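PDB 4G68: ABC transporter, which probably serves as the extracellular solute-binding component of an ABC transporter, capturing sugars derived from xylan for uptake into a thermophilic bacterium. Local coordinates for residues D80-K85 with Q100-G105; M204-M209 with Q410-Q415. All coordinates share one frame; numbering follows the deposited sequence.

Contact 1 (D80-K85 with Q100-G105); sequences DAYKTK and QTWAGG
Tyr82 reaches from helix 79-91 to the backbone of strand 98-102 at Gln100, and its phenol makes the one polar bond between 80-85 and 100-105. Its OH donates to Gln100 O at 2.7 Å. The hydroxyl approaches at 124° to the C=O bond, slightly out of the carbonyl plane, while the oxygen in turn lies at the edge of the phenol ring, close to its plane. With CG anti to the backbone N (chi1 178°), the ring extends from the helix far enough to span the gap. Tyrosine suits this place because it fills a buried interface with carbon and still carries a donor at its far end.

The apolar part belongs to Trp102, whose indole gives a broad flat surface to lie against. Its benzene half takes the aliphatic chain of Lys83, which crosses it at about a right angle, with Lys83 CG 3.8 Å from Trp102 CZ3 and Lys83 CE 3.9 Å from Trp102 CH2. More loosely, Tyr82 CD2 lies 4.3 Å from Trp102 CH2.

Lysine supplies methylenes for the indole and a charge that continues to Asp80. The bend at the end of its chain brings Lys83 NZ to Asp80 OD1 at 3.1 Å, a salt bridge in which NZ approaches from above the carboxylate plane; any cation-pi attraction to Trp102 is long and weak. Lys83 also has a cation-pi contact with Trp201, whose NE1 bonds Asp80 OD2.

Helix 79-91 crosses strand 98-102 at 95° between the short segments, their axes 10.3 Å apart. It is the helix of a beta-alpha-beta crossover from strand 71-76 to strand 98-102, which flank strand 40-45 in the solute-binding protein's sheet; Tyr82 also packs on Trp44 of that central strand.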
loop_
_atom_site.group_PDB
_atom_site.type_symbol
_atom_site.label_atom_id
_atom_site.label_comp_id
_atom_site.label_asym_id
_atom_site.label_seq_id
_atom_site.Cartn_x
_atom_site.Cartn_y
_atom_site.Cartn_z
ATOM N N ASP C 80 -5.017 9.507 4.690
ATOM C CA ASP C 80 -5.980 9.033 5.682
ATOM C C ASP C 80 -7.233 9.899 5.740
ATOM O O ASP C 80 -8.355 9.389 5.925
ATOM C CB ASP C 80 -5.312 8.838 7.048
ATOM C CG ASP C 80 -4.522 7.553 7.105
ATOM O OD1 ASP C 80 -5.144 6.455 7.139
ATOM O OD2 ASP C 80 -3.279 7.619 7.070
ATOM N N ALA C 81 -7.028 11.191 5.536
ATOM C CA ALA C 81 -8.126 12.164 5.426
ATOM C C ALA C 81 -8.924 11.950 4.120
ATOM O O ALA C 81 -10.135 12.254 4.044
ATOM C CB ALA C 81 -7.575 13.594 5.510
ATOM N N TYR C 82 -8.245 11.431 3.096
ATOM C CA TYR C 82 -8.877 11.222 1.794
ATOM C C TYR C 82 -9.891 10.061 1.893
ATOM O O TYR C 82 -10.989 10.088 1.315
ATOM C CB TYR C 82 -7.778 10.921 0.756
ATOM C CG TYR C 82 -8.334 10.633 -0.611
ATOM C CD1 TYR C 82 -8.632 11.680 -1.498
ATOM C CD2 TYR C 82 -8.561 9.316 -1.032
ATOM C CE1 TYR C 82 -9.140 11.416 -2.745
ATOM C CE2 TYR C 82 -9.107 9.041 -2.290
ATOM C CZ TYR C 82 -9.391 10.088 -3.135
ATOM O OH TYR C 82 -9.914 9.822 -4.373
ATOM N N LYS C 83 -9.517 9.012 2.623
ATOM C CA LYS C 83 -10.440 7.923 2.916
ATOM C C LYS C 83 -11.794 8.447 3.415
ATOM O O LYS C 83 -12.873 8.094 2.879
ATOM C CB LYS C 83 -9.811 7.022 3.973
ATOM C CG LYS C 83 -8.600 6.292 3.393
ATOM C CD LYS C 83 -8.069 5.272 4.380
ATOM C CE LYS C 83 -6.837 4.627 3.769
ATOM N NZ LYS C 83 -5.787 4.578 4.808
ATOM N N THR C 84 -11.713 9.292 4.447
ATOM C CA THR C 84 -12.896 9.921 5.033
ATOM C C THR C 84 -13.685 10.704 4.004
ATOM O O THR C 84 -14.904 10.519 3.886
ATOM C CB THR C 84 -12.490 10.797 6.218
ATOM O OG1 THR C 84 -11.836 9.960 7.176
ATOM C CG2 THR C 84 -13.707 11.485 6.889
ATOM N N LYS C 85 -12.972 11.550 3.261
ATOM C CA LYS C 85 -13.548 12.460 2.281
ATOM C C LYS C 85 -14.251 11.783 1.105
ATOM O O LYS C 85 -15.387 12.175 0.725
ATOM C CB LYS C 85 -12.449 13.364 1.707
ATOM C CG LYS C 85 -12.987 14.450 0.796
ATOM C CD LYS C 85 -11.892 15.369 0.270
ATOM C CE LYS C 85 -12.440 16.260 -0.829
ATOM N NZ LYS C 85 -11.449 17.264 -1.323
ATOM N N GLN C 100 -9.314 8.783 -7.279
ATOM C CA GLN C 100 -8.380 7.716 -6.938
ATOM C C GLN C 100 -9.023 6.779 -5.930
ATOM O O GLN C 100 -9.798 7.228 -5.093
ATOM C CB GLN C 100 -7.119 8.335 -6.317
ATOM C CG GLN C 100 -6.034 7.324 -5.880
ATOM C CD GLN C 100 -4.712 8.016 -5.455
ATOM O OE1 GLN C 100 -4.645 9.232 -5.403
ATOM N NE2 GLN C 100 -3.676 7.228 -5.122
ATOM N N THR C 101 -8.759 5.478 -6.028
ATOM C CA THR C 101 -9.307 4.546 -5.019
ATOM C C THR C 101 -8.364 3.337 -4.839
ATOM O O THR C 101 -7.288 3.273 -5.492
ATOM C CB THR C 101 -10.727 4.098 -5.384
ATOM O OG1 THR C 101 -11.416 3.611 -4.225
ATOM C CG2 THR C 101 -10.678 3.026 -6.480
ATOM N N TRP C 102 -8.751 2.460 -3.909
ATOM C CA TRP C 102 -8.151 1.152 -3.711
ATOM C C TRP C 102 -9.130 0.149 -4.191
ATOM O O TRP C 102 -10.271 0.089 -3.744
ATOM C CB TRP C 102 -7.789 0.883 -2.253
ATOM C CG TRP C 102 -6.716 1.838 -1.779
ATOM C CD1 TRP C 102 -5.350 1.676 -1.868
ATOM C CD2 TRP C 102 -6.919 3.144 -1.165
ATOM N NE1 TRP C 102 -4.695 2.770 -1.374
ATOM C CE2 TRP C 102 -5.588 3.689 -0.911
ATOM C CE3 TRP C 102 -8.036 3.888 -0.802
ATOM C CZ2 TRP C 102 -5.400 4.936 -0.304
ATOM C CZ3 TRP C 102 -7.853 5.123 -0.172
ATOM C CH2 TRP C 102 -6.565 5.647 0.062
ATOM N N ALA C 103 -8.699 -0.618 -5.166
ATOM C CA ALA C 103 -9.576 -1.587 -5.811
ATOM C C ALA C 103 -9.775 -2.777 -4.899
ATOM O O ALA C 103 -8.978 -2.993 -3.969
ATOM C CB ALA C 103 -8.967 -2.042 -7.117
ATOM N N GLY C 104 -10.815 -3.559 -5.201
ATOM C CA GLY C 104 -11.184 -4.698 -4.379
ATOM C C GLY C 104 -12.187 -4.296 -3.310
ATOM O O GLY C 104 -13.104 -3.498 -3.576
ATOM N N GLY C 105 -12.031 -4.901 -2.128
ATOM C CA GLY C 105 -12.870 -4.635 -0.918
ATOM C C GLY C 105 -13.215 -3.212 -0.511
ATOM O O GLY C 105 -14.387 -2.941 -0.179
#

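Contact 2 (M204-M209 with Q410-Q415); sequences MWYYDM and QLFAKQ
Helix 201-215 meets the C-terminal end of helix 398-412, and the nearest CA atoms across the two segments, those of Tyr207 and Leu411, are 9.4 Å apart. This is helix-to-helix packing in a periplasmic-binding-protein type fold, and it occurs where the second helix stops: at Lys414 phi turns positive and a Schellman motif closes the last turn, with Gln415 N bonded to Gln410 O at 2.9 Å and Lys414 N to Leu411 O at 3.2 Å.

Two neighbouring residues on each helix do the touching, and all four are buried. One pair is Tyr207 and Leu411, which bring a ring carbon against one methyl of a branched side chain: Tyr207 CD1 lies 4.1 Å from Leu411 CD1, and the two side chains pass at a slant. Leucine offers a compact apolar branch here, while tyrosine can give its ring to the interface and its polar end to another site, since Tyr207 OH is hydrogen-bonded to Phe235 O.

Helix 233-248 joins both sides of the interface, with Ala239 against Leu411 and Leu242 against both Tyr206 and Phe412. The Tyr206 ring also makes an edge-to-face contact with Phe276. Phenylalanine, long, flat and wholly apolar, is well suited to bridge the distance from the end of its helix. Its ring is carried across by a CG set beside the backbone N (chi1 -82°), and it arrives edge-on: Phe412 CZ comes within 4.2 Å of Tyr206 CB, which lies near the plane of the phenylalanine ring.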
loop_
_atom_site.group_PDB
_atom_site.type_symbol
_atom_site.label_atom_id
_atom_site.label_comp_id
_atom_site.label_asym_id
_atom_site.label_seq_id
_atom_site.Cartn_x
_atom_site.Cartn_y
_atom_site.Cartn_z
ATOM N N MET C 204 -0.382 -2.322 10.823
ATOM C CA MET C 204 -1.245 -3.385 10.392
ATOM C C MET C 204 -0.474 -4.212 9.317
ATOM O O MET C 204 -0.435 -5.381 9.416
ATOM C CB MET C 204 -2.525 -2.733 9.830
ATOM C CG MET C 204 -3.749 -3.598 9.810
ATOM S SD MET C 204 -4.740 -3.398 8.274
ATOM C CE MET C 204 -3.411 -3.690 7.066
ATOM N N TRP C 205 0.073 -3.570 8.278
ATOM C CA TRP C 205 1.128 -4.225 7.390
ATOM C C TRP C 205 2.080 -5.283 8.015
ATOM O O TRP C 205 2.324 -6.398 7.427
ATOM C CB TRP C 205 1.926 -3.139 6.657
ATOM C CG TRP C 205 1.142 -2.637 5.487
ATOM C CD1 TRP C 205 -0.105 -1.997 5.511
ATOM C CD2 TRP C 205 1.463 -2.794 4.065
ATOM N NE1 TRP C 205 -0.577 -1.807 4.226
ATOM C CE2 TRP C 205 0.311 -2.260 3.320
ATOM C CE3 TRP C 205 2.509 -3.364 3.361
ATOM C CZ2 TRP C 205 0.295 -2.219 1.932
ATOM C CZ3 TRP C 205 2.494 -3.334 1.988
ATOM C CH2 TRP C 205 1.404 -2.793 1.275
ATOM N N TYR C 206 2.655 -4.932 9.173
ATOM C CA TYR C 206 3.534 -5.816 9.901
ATOM C C TYR C 206 2.762 -7.053 10.270
ATOM O O TYR C 206 3.238 -8.170 9.980
ATOM C CB TYR C 206 4.073 -5.118 11.183
ATOM C CG TYR C 206 5.100 -4.049 11.001
ATOM C CD1 TYR C 206 6.311 -4.143 11.691
ATOM C CD2 TYR C 206 4.847 -2.879 10.269
ATOM C CE1 TYR C 206 7.267 -3.168 11.572
ATOM C CE2 TYR C 206 5.805 -1.865 10.171
ATOM C CZ TYR C 206 7.006 -2.024 10.846
ATOM O OH TYR C 206 8.027 -1.081 10.761
ATOM N N TYR C 207 1.571 -6.876 10.875
ATOM C CA TYR C 207 0.808 -8.055 11.354
ATOM C C TYR C 207 0.332 -8.910 10.191
ATOM O O TYR C 207 0.523 -10.116 10.175
ATOM C CB TYR C 207 -0.457 -7.650 12.206
ATOM C CG TYR C 207 -1.222 -8.882 12.502
ATOM C CD1 TYR C 207 -0.915 -9.656 13.622
ATOM C CD2 TYR C 207 -2.166 -9.367 11.600
ATOM C CE1 TYR C 207 -1.582 -10.875 13.845
ATOM C CE2 TYR C 207 -2.800 -10.576 11.784
ATOM C CZ TYR C 207 -2.534 -11.321 12.927
ATOM O OH TYR C 207 -3.230 -12.502 13.104
ATOM N N ASP C 208 -0.337 -8.281 9.215
ATOM C CA ASP C 208 -0.673 -8.996 7.952
ATOM C C ASP C 208 0.460 -9.824 7.353
ATOM O O ASP C 208 0.252 -11.003 7.006
ATOM C CB ASP C 208 -1.185 -8.033 6.887
ATOM C CG ASP C 208 -2.461 -7.345 7.283
ATOM O OD1 ASP C 208 -2.947 -7.632 8.365
ATOM O OD2 ASP C 208 -2.963 -6.475 6.517
ATOM N N MET C 209 1.639 -9.195 7.222
ATOM C CA MET C 209 2.785 -9.896 6.616
ATOM C C MET C 209 3.148 -11.125 7.417
ATOM O O MET C 209 3.423 -12.181 6.839
ATOM C CB MET C 209 4.061 -9.044 6.499
ATOM C CG MET C 209 5.314 -9.973 6.584
ATOM S SD MET C 209 5.479 -10.909 5.025
ATOM C CE MET C 209 5.214 -9.519 3.907
ATOM N N GLN C 410 -4.055 -2.383 19.459
ATOM C CA GLN C 410 -4.008 -2.899 20.845
ATOM C C GLN C 410 -2.953 -4.006 21.131
ATOM O O GLN C 410 -2.466 -4.128 22.281
ATOM C CB GLN C 410 -5.395 -3.399 21.199
ATOM C CG GLN C 410 -6.346 -2.260 21.444
ATOM C CD GLN C 410 -7.757 -2.564 21.012
ATOM O OE1 GLN C 410 -8.359 -3.611 21.359
ATOM N NE2 GLN C 410 -8.301 -1.645 20.244
ATOM N N LEU C 411 -2.598 -4.780 20.104
ATOM C CA LEU C 411 -1.412 -5.645 20.158
ATOM C C LEU C 411 -0.109 -4.858 20.333
ATOM O O LEU C 411 0.710 -5.185 21.219
ATOM C CB LEU C 411 -1.290 -6.550 18.915
ATOM C CG LEU C 411 -2.252 -7.730 18.755
ATOM C CD1 LEU C 411 -2.065 -8.368 17.371
ATOM C CD2 LEU C 411 -2.061 -8.770 19.864
ATOM N N PHE C 412 0.112 -3.852 19.477
ATOM C CA PHE C 412 1.312 -2.991 19.608
ATOM C C PHE C 412 1.387 -2.327 21.002
ATOM O O PHE C 412 2.498 -2.013 21.516
ATOM C CB PHE C 412 1.313 -1.906 18.551
ATOM C CG PHE C 412 1.834 -2.351 17.194
ATOM C CD1 PHE C 412 0.928 -2.729 16.140
ATOM C CD2 PHE C 412 3.205 -2.428 16.952
ATOM C CE1 PHE C 412 1.409 -3.106 14.889
ATOM C CE2 PHE C 412 3.691 -2.795 15.703
ATOM C CZ PHE C 412 2.794 -3.160 14.666
ATOM N N ALA C 413 0.207 -2.094 21.579
ATOM C CA ALA C 413 0.059 -1.249 22.786
ATOM C C ALA C 413 0.140 -2.108 24.007
ATOM O O ALA C 413 0.096 -1.603 25.125
ATOM C CB ALA C 413 -1.276 -0.518 22.789
ATOM N N LYS C 414 0.242 -3.416 23.790
ATOM C CA LYS C 414 0.334 -4.388 24.888
ATOM C C LYS C 414 -0.932 -4.350 25.768
ATOM O O LYS C 414 -0.857 -4.645 26.973
ATOM C CB LYS C 414 1.597 -4.122 25.732
ATOM C CG LYS C 414 2.921 -4.247 24.985
ATOM C CD LYS C 414 3.222 -5.696 24.618
ATOM C CE LYS C 414 3.793 -6.418 25.827
ATOM N NZ LYS C 414 4.071 -7.849 25.553
ATOM N N GLN C 415 -2.074 -3.986 25.149
ATOM C CA GLN C 415 -3.393 -3.925 25.822
ATOM C C GLN C 415 -4.290 -5.142 25.541
ATOM O O GLN C 415 -5.263 -5.394 26.264
ATOM C CB GLN C 415 -4.145 -2.649 25.468
ATOM C CG GLN C 415 -3.480 -1.382 25.960
ATOM C CD GLN C 415 -4.115 -0.140 25.378
ATOM O OE1 GLN C 415 -5.335 -0.109 25.154
ATOM N NE2 GLN C 415 -3.293 0.899 25.156
#

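Along the chain the two contacts stand in series: contact 1 is complete before contact 2 opens. Contact 1 is local, with 14 residues between its segments, whereas contact 2 joins parts separated by 200 residues and so brings a late helix back onto an earlier one. Their centres are about 22 Å apart and their nearest atoms about 8 Å, without touching. Both border strand 144-160: Trp102 meets it at Gln153, as does Trp205 from the first segment of contact 2. Helix 201-215 carries contact 2 and, through Trp201 at its start, also reaches helix 79-91 of contact 1, so one helix ties the two regions together, consistent with a two-lobed solute-binding fold.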